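Local coordinates for organic hydroperoxide resistance protein (Elizabethkingia anophelis NUHP1, PDB 6D9N) that probably reduces organic hydroperoxides by way of a redox-active cysteine pair, as in other Ohr proteins of the OsmC/Ohr family, at residues T14-T18 with K28-G32; F66-N71 with E83-T87; V113-Q119 with T144-N148. All blocks are in the same frame, centred on the assembly; numbering follows the deposited sequence.

From the N terminus, strand 11-20 turns back as strand 25-29, and contact 1 closes this beta hairpin at its open end. The chain then runs through strand 35-38 into helix 54-77. Contact 2 follows, closing the loop formed by the end of that helix and the link to strand 85-94. After strand 100-109, contact 3 sets the start of helix 115-128 against the end of strand 141-146, closing a loop that holds the rest of that helix and helix 130-135. They follow in series, neither nesting nor crossing. Contacts 2 and 3 both lie on the sheet 85-94, 100-109, 141-146, with centres about 12 Å apart. Contacts 1 and 2 touch the second subunit; contact 3 does not.

Contact 1. Residues T14-T18 with K28-G32; sequences TIGAT and KSDNG
This is an antiparallel backbone pairing at the open end of the hairpin formed by strands 11-20 and 25-29. Residues 14-18 are extended throughout; K28 and S29 end the partner strand, and S29-G32 form a type I turn closed by G32 N to S29 O (2.9 Å). T18 and K28 are a hydrogen-bonded pair (T18 N to K28 O 2.9 Å, K28 N to T18 O 3.0 Å). A17 faces S29 in the next, non-hydrogen-bonded pair, their CA atoms 3.9 Å apart. D30 N then donates to G16 O (2.8 Å). A side chain on G16 would collide with the D30 carboxylate, whose OD2 reaches G16 N through a water (2.7 and 3.0 Å). With chi1 p on both residues, S29 OG donates to N31 OD1 (2.8 Å), and I15 CD1 comes within 4.0 Å of N31 ND2. Residues 14-18 also pair antiparallel with a strand of the second subunit, making this N-terminal beta hairpin part of a sheet that spans the dimer.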
# COMPACT_ATOMS: atom_id res chain seq x y z
N THR B 14 -4.34 -12.99 6.33
CA THR B 14 -3.73 -12.83 5.02
C THR B 14 -4.80 -12.54 3.99
O THR B 14 -5.90 -13.12 4.05
CB THR B 14 -2.96 -14.13 4.62
OG1 THR B 14 -1.98 -14.45 5.62
CG2 THR B 14 -2.24 -13.98 3.30
N ILE B 15 -4.49 -11.66 3.04
CA ILE B 15 -5.42 -11.29 1.97
C ILE B 15 -4.63 -11.16 0.68
O ILE B 15 -3.52 -10.59 0.68
CB ILE B 15 -6.21 -10.01 2.31
CG1 ILE B 15 -7.23 -9.65 1.23
CG2 ILE B 15 -5.28 -8.81 2.63
CD1 ILE B 15 -8.37 -10.62 1.05
N GLY B 16 -5.19 -11.63 -0.44
CA GLY B 16 -4.52 -11.53 -1.73
C GLY B 16 -5.22 -10.61 -2.70
O GLY B 16 -6.42 -10.30 -2.59
N ALA B 17 -4.47 -10.21 -3.72
CA ALA B 17 -5.02 -9.50 -4.86
C ALA B 17 -4.23 -9.89 -6.10
O ALA B 17 -3.07 -10.32 -6.01
CB ALA B 17 -4.93 -7.97 -4.67
N THR B 18 -4.85 -9.70 -7.27
CA THR B 18 -4.27 -10.06 -8.57
C THR B 18 -4.37 -8.86 -9.48
O THR B 18 -5.44 -8.26 -9.61
CB THR B 18 -5.04 -11.23 -9.18
OG1 THR B 18 -4.92 -12.36 -8.32
CG2 THR B 18 -4.43 -11.61 -10.55
N LYS B 28 -7.92 -6.91 -8.67
CA LYS B 28 -9.07 -7.54 -8.00
C LYS B 28 -8.58 -8.24 -6.74
O LYS B 28 -7.64 -9.04 -6.82
CB LYS B 28 -9.69 -8.61 -8.92
CG LYS B 28 -10.98 -9.24 -8.43
CD LYS B 28 -11.49 -10.33 -9.38
CE LYS B 28 -12.78 -10.95 -8.90
NZ LYS B 28 -13.30 -11.96 -9.87
N SER B 29 -9.18 -7.95 -5.58
CA SER B 29 -8.87 -8.76 -4.40
C SER B 29 -9.40 -10.18 -4.59
O SER B 29 -10.32 -10.43 -5.38
CB SER B 29 -9.45 -8.12 -3.13
OG SER B 29 -10.84 -8.12 -3.17
N ASP B 30 -8.84 -11.12 -3.80
CA ASP B 30 -9.18 -12.54 -3.95
C ASP B 30 -10.66 -12.80 -3.76
O ASP B 30 -11.20 -13.77 -4.31
CB ASP B 30 -8.46 -13.38 -2.89
CG ASP B 30 -7.04 -13.69 -3.24
OD1 ASP B 30 -6.57 -13.30 -4.32
OD2 ASP B 30 -6.37 -14.35 -2.42
N ASN B 31 -11.31 -11.98 -2.95
CA ASN B 31 -12.71 -12.14 -2.60
C ASN B 31 -13.61 -11.18 -3.36
O ASN B 31 -14.81 -11.13 -3.09
CB ASN B 31 -12.89 -12.02 -1.07
CG ASN B 31 -12.41 -10.69 -0.52
OD1 ASN B 31 -12.08 -9.75 -1.28
ND2 ASN B 31 -12.38 -10.58 0.83
N GLY B 32 -13.07 -10.42 -4.33
CA GLY B 32 -13.85 -9.49 -5.13
C GLY B 32 -14.30 -8.22 -4.44
O GLY B 32 -14.94 -7.39 -5.10
O HOH W 1 -7.21 -13.85 0.05
O HOH W 2 -7.95 -11.92 -7.23

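Contact 2. Residues F66-N71 with E83-T87; sequences FDSALN and ETTVT
Helix 66-71 runs roughly antiparallel to strand 85-87, axes 8.4 Å apart at closest approach and directions 147° apart; the nearest CA atoms are those of D67 and V86 (5.8 Å). T84, just before the strand, points its side chain toward the helix with chi1 p. T84 OG1 donates to D67 OD1 (2.6 Å) and accepts from N71 ND2 (2.8 Å). D67 is t at chi1 and N71 is m, which also lets N71 ND2 donate back to D67 O (2.9 Å). Two waters join the backbone of T84 to the same side chains: one donates to D67 OD2 and T84 O (both 2.8 Å), the other donates to N71 OD1 (2.7 Å) and accepts from T84 N (3.0 Å). This is helix-on-sheet packing within the alpha+beta OsmC fold, helix 54-77 covering a sheet that a strand of the second subunit extends, pairing antiparallel with V86 and T87. Beside the polar cluster, F66 and L70 (both chi1 t) point toward V86, also t. V86 CG2 sits at the edge of the F66 ring, 4.0 Å from CD2, and L70 CD2 lies 4.0 Å from T84 CG2. L70 also touches L121 of helix 115-128.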
# COMPACT_ATOMS: atom_id res chain seq x y z
N PHE B 66 -2.89 4.06 9.32
CA PHE B 66 -2.49 4.94 10.40
C PHE B 66 -3.70 5.33 11.25
O PHE B 66 -3.62 5.34 12.50
CB PHE B 66 -1.72 6.14 9.85
CG PHE B 66 -0.95 6.86 10.92
CD1 PHE B 66 0.37 6.51 11.19
CD2 PHE B 66 -1.54 7.84 11.69
CE1 PHE B 66 1.09 7.15 12.16
CE2 PHE B 66 -0.81 8.47 12.69
CZ PHE B 66 0.51 8.11 12.93
N ASP B 67 -4.84 5.65 10.62
CA ASP B 67 -6.03 5.98 11.40
C ASP B 67 -6.49 4.79 12.24
O ASP B 67 -6.89 4.97 13.40
CB ASP B 67 -7.17 6.45 10.50
CG ASP B 67 -8.24 7.16 11.31
OD1 ASP B 67 -7.90 8.17 11.97
OD2 ASP B 67 -9.40 6.69 11.34
N SER B 68 -6.42 3.57 11.69
CA SER B 68 -6.80 2.39 12.46
C SER B 68 -5.88 2.20 13.67
O SER B 68 -6.35 1.98 14.80
CB SER B 68 -6.75 1.17 11.55
OG SER B 68 -7.10 0.02 12.30
N ALA B 69 -4.57 2.34 13.46
CA ALA B 69 -3.61 2.19 14.55
C ALA B 69 -3.82 3.28 15.60
O ALA B 69 -3.80 3.01 16.80
CB ALA B 69 -2.19 2.27 13.98
N LEU B 70 -4.06 4.52 15.15
CA LEU B 70 -4.32 5.63 16.07
C LEU B 70 -5.54 5.35 16.93
O LEU B 70 -5.52 5.61 18.14
CB LEU B 70 -4.47 6.88 15.21
CG LEU B 70 -4.75 8.16 15.99
CD1 LEU B 70 -3.64 8.46 16.99
CD2 LEU B 70 -4.91 9.29 14.99
N ASN B 71 -6.61 4.83 16.33
CA ASN B 71 -7.81 4.53 17.12
C ASN B 71 -7.58 3.38 18.07
O ASN B 71 -8.10 3.41 19.20
CB ASN B 71 -9.01 4.37 16.20
CG ASN B 71 -9.56 5.70 15.80
OD1 ASN B 71 -10.50 6.19 16.42
ND2 ASN B 71 -8.92 6.36 14.86
N GLU B 83 -13.70 12.38 16.64
CA GLU B 83 -13.38 11.46 15.55
C GLU B 83 -12.11 11.93 14.84
O GLU B 83 -12.00 13.11 14.48
CB GLU B 83 -14.55 11.37 14.58
CG GLU B 83 -14.30 10.39 13.42
CD GLU B 83 -15.53 10.22 12.56
OE1 GLU B 83 -16.56 9.70 13.06
OE2 GLU B 83 -15.45 10.61 11.38
N THR B 84 -11.14 11.02 14.70
CA THR B 84 -9.86 11.39 14.10
C THR B 84 -9.94 11.39 12.58
O THR B 84 -10.82 10.77 11.96
CB THR B 84 -8.76 10.41 14.55
OG1 THR B 84 -9.10 9.09 14.11
CG2 THR B 84 -8.60 10.40 16.05
N THR B 85 -8.99 12.11 11.97
CA THR B 85 -8.80 12.14 10.52
C THR B 85 -7.31 11.95 10.24
O THR B 85 -6.47 12.53 10.93
CB THR B 85 -9.25 13.51 9.98
OG1 THR B 85 -10.60 13.74 10.41
CG2 THR B 85 -9.15 13.62 8.45
N VAL B 86 -6.98 11.19 9.20
CA VAL B 86 -5.59 11.10 8.77
C VAL B 86 -5.55 11.34 7.27
O VAL B 86 -6.32 10.72 6.51
CB VAL B 86 -4.99 9.72 9.08
CG1 VAL B 86 -3.57 9.58 8.48
CG2 VAL B 86 -4.98 9.45 10.59
N THR B 87 -4.63 12.19 6.83
CA THR B 87 -4.32 12.35 5.42
C THR B 87 -2.93 11.81 5.11
O THR B 87 -2.00 11.94 5.91
CB THR B 87 -4.41 13.81 5.00
OG1 THR B 87 -3.41 14.58 5.69
CG2 THR B 87 -5.81 14.35 5.22
O HOH W 3 -11.53 8.07 12.43
O HOH W 4 -11.93 8.21 15.27

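Contact 3. Residues V113-Q119 with T144-N148; sequences VTIEEAQ and TVSNN
The first turn of helix 115-128 packs on the end of strand 141-146, helix 115-119 and strand 144-146 having axes 8.3 Å apart at closest approach and directions 140° apart. CA atoms come nearest in the pairs A118-V145 (6.7 Å) and V113-N147 (6.3 Å). Apolar packing centres on V145, extended and with chi1 p, which points toward the helix: its CG2 is 3.8 Å from A118 CB, and its CG1 4.0 Å from Q119 CG. I115 is t at chi1 and p at chi2; its CB points sideways, but CD1 comes 4.5 Å from V145 CG1. I115 CD1 also makes a van der Waals approach to the N147 amide, 3.7 Å from OD1. One direct hydrogen bond crosses the contact. The CA-to-CB bond of N147 (chi1 p) points toward the helical segment, and its ND2 donates to V113 O (2.9 Å). A water donates to V145 O (3.2 Å) and accepts a weak bond from Q119 NE2 (3.4 Å). Within the helical segment, T114 is the N-cap: E117 N donates to T114 OG1 (3.1 Å), while T114 N donates to E117 OE1 (3.0 Å). On the strand, S146 OG bonds to N109 and H107 of strand 100-109, whose backbone pairs with residues 144-146. The result is a helix N terminus, closed by a capping box, laid on the edge strand, within this chain, of a mixed sheet.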
# COMPACT_ATOMS: atom_id res chain seq x y z
N VAL B 113 -8.07 16.85 22.44
CA VAL B 113 -6.94 16.52 23.29
C VAL B 113 -5.95 17.67 23.27
O VAL B 113 -6.00 18.55 22.41
CB VAL B 113 -6.26 15.21 22.84
CG1 VAL B 113 -7.25 14.08 22.80
CG2 VAL B 113 -5.59 15.36 21.45
N THR B 114 -5.02 17.65 24.22
CA THR B 114 -3.95 18.63 24.22
C THR B 114 -2.88 18.22 23.21
O THR B 114 -2.83 17.07 22.75
CB THR B 114 -3.28 18.71 25.59
OG1 THR B 114 -2.54 17.49 25.80
CG2 THR B 114 -4.30 18.93 26.72
N ILE B 115 -1.99 19.16 22.86
CA ILE B 115 -0.96 18.80 21.87
C ILE B 115 -0.00 17.75 22.43
O ILE B 115 0.49 16.91 21.68
CB ILE B 115 -0.24 20.03 21.28
CG1 ILE B 115 0.26 19.70 19.86
CG2 ILE B 115 0.94 20.45 22.14
CD1 ILE B 115 -0.90 19.49 18.84
N GLU B 116 0.30 17.78 23.73
CA GLU B 116 1.15 16.74 24.29
C GLU B 116 0.50 15.37 24.17
O GLU B 116 1.15 14.39 23.81
CB GLU B 116 1.46 17.04 25.76
CG GLU B 116 2.39 18.23 25.92
CD GLU B 116 2.52 18.71 27.36
OE1 GLU B 116 2.01 18.04 28.29
OE2 GLU B 116 3.12 19.78 27.56
N GLU B 117 -0.79 15.28 24.45
CA GLU B 117 -1.50 14.02 24.27
C GLU B 117 -1.49 13.59 22.81
O GLU B 117 -1.25 12.42 22.49
CB GLU B 117 -2.94 14.17 24.77
CG GLU B 117 -3.01 14.27 26.29
CD GLU B 117 -4.34 14.73 26.84
OE1 GLU B 117 -5.16 15.33 26.12
OE2 GLU B 117 -4.57 14.49 28.06
N ALA B 118 -1.76 14.53 21.91
CA ALA B 118 -1.78 14.20 20.49
C ALA B 118 -0.44 13.67 20.02
O ALA B 118 -0.38 12.70 19.25
CB ALA B 118 -2.17 15.45 19.68
N GLN B 119 0.65 14.30 20.46
CA GLN B 119 1.99 13.85 20.09
C GLN B 119 2.27 12.46 20.62
O GLN B 119 2.84 11.61 19.92
CB GLN B 119 3.03 14.85 20.60
CG GLN B 119 3.02 16.12 19.78
CD GLN B 119 3.73 17.27 20.46
OE1 GLN B 119 4.17 17.17 21.61
NE2 GLN B 119 3.85 18.39 19.75
N THR B 144 2.98 14.73 11.07
CA THR B 144 2.59 15.83 11.95
C THR B 144 1.19 15.58 12.49
O THR B 144 0.44 14.76 11.96
CB THR B 144 2.61 17.20 11.20
OG1 THR B 144 1.80 17.13 10.03
CG2 THR B 144 4.04 17.59 10.78
N VAL B 145 0.88 16.30 13.57
CA VAL B 145 -0.41 16.14 14.23
C VAL B 145 -0.99 17.49 14.59
O VAL B 145 -0.25 18.40 14.96
CB VAL B 145 -0.32 15.22 15.48
CG1 VAL B 145 0.48 15.84 16.64
CG2 VAL B 145 -1.71 14.78 15.99
N SER B 146 -2.31 17.61 14.49
CA SER B 146 -3.06 18.75 14.99
C SER B 146 -4.15 18.26 15.94
O SER B 146 -4.50 17.06 15.97
CB SER B 146 -3.67 19.57 13.85
OG SER B 146 -4.42 18.74 12.96
N ASN B 147 -4.73 19.21 16.67
CA ASN B 147 -5.78 18.94 17.64
C ASN B 147 -6.98 19.87 17.43
O ASN B 147 -7.49 20.48 18.38
CB ASN B 147 -5.27 18.93 19.09
CG ASN B 147 -4.67 20.26 19.52
OD1 ASN B 147 -4.27 21.07 18.70
ND2 ASN B 147 -4.59 20.48 20.82
N ASN B 148 -7.42 20.01 16.17
CA ASN B 148 -8.55 20.88 15.82
C ASN B 148 -9.88 20.22 16.11
O ASN B 148 -10.08 19.04 15.78
CB ASN B 148 -8.60 21.21 14.33
CG ASN B 148 -7.38 21.91 13.85
OD1 ASN B 148 -6.71 21.41 12.91
ND2 ASN B 148 -7.11 23.07 14.37
OXT ASN B 148 -10.79 20.91 16.64
O HOH W 5 2.22 19.02 16.84